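Side-chain contact in LanC-like protein GCR2 (Arabidopsis thaliana, PDB 3T33), which belongs to the LanC-like family, binds zinc, and may play a role in abscisic acid signalling: residues 148-151 with 152-156. Numbering follows the deposited sequence.
Sequences QLYD and RYLAR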
# COMPACT_ATOMS: atom_id res chain seq x y z
N GLN A 148 1.80 18.66 23.32
CA GLN A 148 2.11 19.95 22.64
C GLN A 148 2.60 19.78 21.17
O GLN A 148 2.22 20.55 20.26
CB GLN A 148 3.13 20.78 23.43
CG GLN A 148 2.86 20.97 24.95
CD GLN A 148 2.70 19.63 25.76
OE1 GLN A 148 3.50 18.67 25.58
NE2 GLN A 148 1.68 19.57 26.65
N LEU A 149 3.49 18.83 20.95
CA LEU A 149 3.92 18.47 19.61
C LEU A 149 2.71 17.97 18.78
O LEU A 149 2.61 18.21 17.59
CB LEU A 149 4.89 17.31 19.73
CG LEU A 149 6.16 17.37 18.92
CD1 LEU A 149 6.57 15.96 18.60
CD2 LEU A 149 5.99 18.17 17.68
N TYR A 150 1.81 17.26 19.42
CA TYR A 150 0.65 16.76 18.74
C TYR A 150 -0.21 17.92 18.19
O TYR A 150 -0.61 17.87 16.99
CB TYR A 150 -0.18 15.90 19.67
CG TYR A 150 -1.60 15.71 19.19
CD1 TYR A 150 -1.86 14.94 18.07
CD2 TYR A 150 -2.69 16.23 19.92
CE1 TYR A 150 -3.12 14.72 17.65
CE2 TYR A 150 -3.99 16.00 19.48
CZ TYR A 150 -4.20 15.26 18.34
OH TYR A 150 -5.47 15.00 17.83
N ASP A 151 -0.47 18.93 19.05
CA ASP A 151 -1.32 20.07 18.70
C ASP A 151 -0.69 20.79 17.57
O ASP A 151 -1.37 21.24 16.62
CB ASP A 151 -1.43 21.04 19.84
CG ASP A 151 -2.19 20.45 21.03
OD1 ASP A 151 -3.10 19.61 20.83
OD2 ASP A 151 -1.87 20.88 22.15
N ARG A 152 0.62 20.88 17.64
CA ARG A 152 1.32 21.64 16.65
C ARG A 152 1.20 20.99 15.26
O ARG A 152 0.99 21.70 14.26
CB ARG A 152 2.76 21.90 17.12
CG ARG A 152 3.83 21.96 16.01
CD ARG A 152 5.26 22.10 16.63
NE ARG A 152 6.27 21.42 15.79
CZ ARG A 152 7.48 21.05 16.20
NH1 ARG A 152 7.88 21.26 17.45
NH2 ARG A 152 8.29 20.43 15.33
N TYR A 153 1.33 19.66 15.17
CA TYR A 153 1.13 19.02 13.84
C TYR A 153 -0.35 19.01 13.43
O TYR A 153 -0.68 19.09 12.27
CB TYR A 153 1.65 17.59 13.79
CG TYR A 153 3.14 17.45 13.67
CD1 TYR A 153 3.80 17.80 12.48
CD2 TYR A 153 3.90 16.96 14.76
CE1 TYR A 153 5.19 17.70 12.38
CE2 TYR A 153 5.28 16.83 14.66
CZ TYR A 153 5.92 17.18 13.48
OH TYR A 153 7.28 17.07 13.43
N LEU A 154 -1.21 18.86 14.42
CA LEU A 154 -2.64 18.96 14.20
C LEU A 154 -3.09 20.33 13.63
O LEU A 154 -3.93 20.36 12.70
CB LEU A 154 -3.35 18.65 15.49
CG LEU A 154 -4.87 18.64 15.37
CD1 LEU A 154 -5.25 17.64 14.32
CD2 LEU A 154 -5.51 18.36 16.68
N ALA A 155 -2.51 21.42 14.16
CA ALA A 155 -2.73 22.80 13.63
C ALA A 155 -2.20 22.93 12.19
O ALA A 155 -2.83 23.56 11.33
CB ALA A 155 -2.07 23.88 14.58
N ARG A 156 -1.04 22.33 11.91
CA ARG A 156 -0.53 22.40 10.57
C ARG A 156 -1.41 21.58 9.65
O ARG A 156 -1.67 21.96 8.49
CB ARG A 156 0.91 21.90 10.49
CG ARG A 156 1.92 22.85 11.12
CD ARG A 156 3.17 22.05 11.53
NE ARG A 156 4.16 22.83 12.28
CZ ARG A 156 5.14 22.29 13.02
NH1 ARG A 156 5.26 20.97 13.12
NH2 ARG A 156 6.00 23.08 13.67
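Asp151 O accepts the backbone N-H of Ala155 at 2.7 Å, the shortest of four successive i to i+4 bonds joining 148-151 to 152-155. Within this one alpha-helix, side chains three and four residues apart come to lie together. Leu149 serves two partners through a single methyl. Its CD2 rests 3.4 Å from CE2 of Tyr153, the two side chains running alongside each other, and the same carbon sits over the centre of the Arg152 guanidinium face, 3.6 Å from CZ. That flat cation thus has an apolar cover on one face while its NH2 forms a salt bridge with Glu112, which probably helps to fix its orientation. At its edge lies Arg156, whose NH1 stands 3.3 Å above the Tyr153 ring plane, offset toward the rim, and forms a salt bridge with Asp115. One residue on, Leu154 CD2 reaches the phenol end of Tyr150, 3.6 Å from OH, while Leu154 CB stands farther off above the ring face. With CG anti to the backbone N in both residues (chi1 161° for Tyr150, -176° for Leu154), the two side chains extend in the same direction; the hydroxyl is held by a hydrogen bond to Ser192. Helix 101-118 takes Leu149 and Tyr153, helix 174-188 takes Tyr150 and Leu154, and helix 130-144 touches both pairs, within the alpha/alpha barrel of the LanC-like family and away from its zinc site.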